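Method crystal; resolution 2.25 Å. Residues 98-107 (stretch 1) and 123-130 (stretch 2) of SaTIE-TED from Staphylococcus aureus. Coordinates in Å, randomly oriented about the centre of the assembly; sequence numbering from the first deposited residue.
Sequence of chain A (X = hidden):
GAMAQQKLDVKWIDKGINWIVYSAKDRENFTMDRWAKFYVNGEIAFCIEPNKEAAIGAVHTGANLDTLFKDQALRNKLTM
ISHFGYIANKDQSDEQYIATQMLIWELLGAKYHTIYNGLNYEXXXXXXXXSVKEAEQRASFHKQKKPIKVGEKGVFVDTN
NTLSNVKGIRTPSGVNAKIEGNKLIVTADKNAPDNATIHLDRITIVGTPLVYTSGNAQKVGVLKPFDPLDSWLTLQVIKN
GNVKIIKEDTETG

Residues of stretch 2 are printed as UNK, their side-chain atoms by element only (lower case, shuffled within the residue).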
# COMPACT_ATOMS: atom_id res chain seq x y z
N ILE A 98 14.84 -0.06 -3.58
CA ILE A 98 15.24 0.78 -4.71
C ILE A 98 14.23 0.67 -5.85
O ILE A 98 13.82 1.69 -6.41
CB ILE A 98 16.66 0.41 -5.21
CG1 ILE A 98 17.70 0.89 -4.20
CG2 ILE A 98 16.96 1.05 -6.56
CD1 ILE A 98 19.10 0.36 -4.44
N ALA A 99 13.83 -0.56 -6.18
CA ALA A 99 12.84 -0.79 -7.25
C ALA A 99 11.52 -0.08 -6.93
O ALA A 99 10.93 0.55 -7.80
CB ALA A 99 12.60 -2.28 -7.44
N THR A 100 11.09 -0.16 -5.68
CA THR A 100 9.87 0.50 -5.24
C THR A 100 10.00 2.02 -5.37
O THR A 100 9.11 2.67 -5.92
CB THR A 100 9.51 0.09 -3.80
OG1 THR A 100 9.36 -1.33 -3.75
CG2 THR A 100 8.20 0.73 -3.35
N GLN A 101 11.11 2.58 -4.88
CA GLN A 101 11.40 4.01 -5.03
C GLN A 101 11.41 4.41 -6.50
O GLN A 101 10.88 5.45 -6.86
CB GLN A 101 12.74 4.37 -4.40
CG GLN A 101 13.16 5.84 -4.53
CD GLN A 101 12.26 6.79 -3.78
OE1 GLN A 101 12.53 7.12 -2.62
NE2 GLN A 101 11.18 7.23 -4.42
N MSE A 102 12.04 3.58 -7.33
CA MSE A 102 12.12 3.86 -8.77
C MSE A 102 10.78 3.83 -9.46
O MSE A 102 10.55 4.62 -10.39
CB MSE A 102 13.08 2.88 -9.47
CG MSE A 102 14.52 3.38 -9.39
SE MSE A 102 15.72 1.92 -9.91
CE MSE A 102 15.31 1.87 -11.84
N LEU A 103 9.89 2.93 -9.03
CA LEU A 103 8.54 2.86 -9.59
C LEU A 103 7.67 4.04 -9.16
O LEU A 103 6.91 4.58 -9.97
CB LEU A 103 7.86 1.54 -9.19
CG LEU A 103 6.47 1.26 -9.80
CD1 LEU A 103 6.47 1.46 -11.31
CD2 LEU A 103 6.02 -0.15 -9.44
N ILE A 104 7.78 4.43 -7.89
CA ILE A 104 7.17 5.67 -7.38
C ILE A 104 7.63 6.85 -8.22
O ILE A 104 6.81 7.67 -8.64
CB ILE A 104 7.50 5.89 -5.88
CG1 ILE A 104 6.67 4.94 -5.02
CG2 ILE A 104 7.25 7.34 -5.45
CD1 ILE A 104 7.18 4.76 -3.60
N TRP A 105 8.93 6.93 -8.47
CA TRP A 105 9.49 8.02 -9.28
C TRP A 105 9.05 8.01 -10.75
O TRP A 105 8.99 9.08 -11.35
CB TRP A 105 11.02 8.03 -9.21
CG TRP A 105 11.61 8.64 -7.97
CD1 TRP A 105 10.96 9.30 -6.96
CD2 TRP A 105 12.99 8.68 -7.65
NE1 TRP A 105 11.86 9.72 -6.02
CE2 TRP A 105 13.11 9.36 -6.41
CE3 TRP A 105 14.15 8.21 -8.27
CZ2 TRP A 105 14.35 9.57 -5.79
CZ3 TRP A 105 15.38 8.41 -7.65
CH2 TRP A 105 15.46 9.08 -6.42
N GLU A 106 8.76 6.84 -11.32
CA GLU A 106 8.19 6.78 -12.68
C GLU A 106 6.86 7.52 -12.78
O GLU A 106 6.60 8.16 -13.80
CB GLU A 106 8.00 5.34 -13.16
CG GLU A 106 9.29 4.63 -13.53
CD GLU A 106 9.15 3.60 -14.65
OE1 GLU A 106 8.46 3.90 -15.65
OE2 GLU A 106 9.74 2.50 -14.53
N LEU A 107 6.04 7.44 -11.74
CA LEU A 107 4.76 8.16 -11.69
C LEU A 107 4.90 9.67 -11.49
O LEU A 107 3.97 10.41 -11.79
CB LEU A 107 3.85 7.58 -10.60
CG LEU A 107 3.30 6.18 -10.83
CD1 LEU A 107 2.49 5.77 -9.61
CD2 LEU A 107 2.45 6.11 -12.10
N UNK A 123 11.55 -7.22 -13.79
CA UNK A 123 10.87 -8.31 -13.07
C UNK A 123 10.32 -7.86 -11.71
O UNK A 123 9.22 -8.27 -11.32
c UNK A 123 11.80 -9.50 -12.91
N UNK A 124 11.08 -7.04 -10.99
CA UNK A 124 10.61 -6.47 -9.72
C UNK A 124 9.40 -5.56 -9.92
O UNK A 124 8.40 -5.68 -9.20
n UNK A 124 14.07 -6.69 -6.21
n UNK A 124 15.30 -8.26 -5.06
n UNK A 124 15.80 -7.84 -7.25
c UNK A 124 11.73 -5.73 -8.99
c UNK A 124 15.05 -7.59 -6.18
c UNK A 124 12.74 -6.65 -8.30
c UNK A 124 13.68 -5.88 -7.37
N UNK A 125 9.50 -4.66 -10.89
CA UNK A 125 8.41 -3.75 -11.25
C UNK A 125 7.13 -4.49 -11.64
O UNK A 125 6.05 -4.14 -11.17
c UNK A 125 7.30 -0.14 -14.67
c UNK A 125 8.31 -1.16 -14.17
c UNK A 125 8.84 -2.86 -12.42
c UNK A 125 7.81 -1.85 -12.91
n UNK A 125 7.82 0.61 -15.85
N UNK A 126 7.27 -5.51 -12.50
CA UNK A 126 6.13 -6.29 -12.99
C UNK A 126 5.35 -6.97 -11.86
O UNK A 126 4.12 -6.92 -11.85
c UNK A 126 6.59 -7.34 -14.01
N UNK A 127 6.06 -7.58 -10.91
CA UNK A 127 5.43 -8.22 -9.75
C UNK A 127 4.68 -7.22 -8.86
O UNK A 127 3.65 -7.57 -8.28
o UNK A 127 5.81 -10.12 -6.86
c UNK A 127 6.45 -9.01 -8.91
c UNK A 127 5.80 -10.16 -8.12
o UNK A 127 5.28 -11.11 -8.75
N UNK A 128 5.18 -5.99 -8.77
CA UNK A 128 4.52 -4.92 -8.01
C UNK A 128 3.22 -4.48 -8.69
O UNK A 128 2.18 -4.40 -8.05
c UNK A 128 7.66 -3.03 -6.70
c UNK A 128 5.43 -3.70 -7.77
c UNK A 128 4.65 -2.53 -7.16
c UNK A 128 6.59 -4.09 -6.84
N UNK A 129 3.30 -4.21 -9.99
CA UNK A 129 2.10 -3.82 -10.76
C UNK A 129 1.01 -4.90 -10.75
O UNK A 129 -0.18 -4.57 -10.71
c UNK A 129 3.34 -2.18 -12.35
c UNK A 129 2.64 -0.95 -11.77
c UNK A 129 3.69 -1.96 -13.81
c UNK A 129 2.48 -3.44 -12.20
N UNK A 130 1.42 -6.17 -10.79
CA UNK A 130 0.49 -7.31 -10.66
C UNK A 130 -0.21 -7.32 -9.30
O UNK A 130 -1.41 -7.58 -9.24
c UNK A 130 1.22 -11.15 -10.95
c UNK A 130 0.38 -9.89 -10.83
c UNK A 130 0.35 -12.40 -11.03
c UNK A 130 1.24 -8.63 -10.87
n UNK A 130 1.16 -13.63 -11.26

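Position 123 carries a single side-chain carbon, which makes no contact with stretch 1. One carbon and nothing beyond it makes this Ala-123, an exposed helical residue outside the contact.

Position 124 has three carbons in a row, then a nitrogen, then a carbon bearing two more nitrogens: a guanidinium on a flexible arm. The last of the three carbons rests against CB of Ala-99. The residue is Arg-124. Its CA-to-CB bond points toward stretch 1, and its CD lies 3.8 Å from CB of Ala-99. The CA atoms of Ala-99 and Arg-124 are 6.6 Å apart, the closest such pair across the stretches. The arginine contributes its aliphatic portion here, while NH1 and NH2 are hydrogen-bonded elsewhere in the structure.

At position 125 four carbons run unbranched to a terminal nitrogen; the last carbon passes Leu-103, and the nitrogen approaches the carboxylate of Glu-106. This is Lys-125, with all four chi angles t. Its CA-to-CB bond points sideways, but the extended chain brings its end nearer. NZ forms a salt bridge with OE2 of Glu-106 at 3.0 Å and a weak hydrogen bond to OE1 of Glu-106 at 3.4 Å. CE lies 3.8 Å from CD1 of Leu-103, so one side chain meets both an apolar and a charged partner.

Position 126 again shows one carbon, directed away from stretch 1: Ala-126. Position 127 has two carbons, the second holding two oxygens, and touches nothing on stretch 1; it is Asp-127, exposed.

Position 128 has four carbons, forked at the first, with one arm two carbons long. The short arm packs against Leu-103, and the tip of the long arm lies near both Leu-103 and Thr-100. This is Ile-128: CG2 packs 3.6 Å from CD2 of Leu-103, and CD1 lies 3.8 Å from OG1 of Thr-100.

Position 129 also has four carbons, but forked at the second, and one tip approaches Leu-103. It is Leu-129, whose CD2 is 4.2 Å from CD2 of Leu-103, a looser contact at the margin. Position 130, four carbons in a row ending in nitrogen, extends out of reach: Lys-130.

The helices cross at -69°, their axes approaching to 9.7 Å, and bury 337 Å² in total. Leu-103 is the hub, touching Lys-125, Ile-128 and Leu-129. On stretch 1, Ala-99, Leu-103 and Glu-106 follow the helical repeat and all point toward the partner. The rule is compact: an alanine methyl against an arginine's aliphatic arm, branched aliphatics around one leucine, and a long lysine to reach the acid.

Stretch 2 (123-130) ARKADILK
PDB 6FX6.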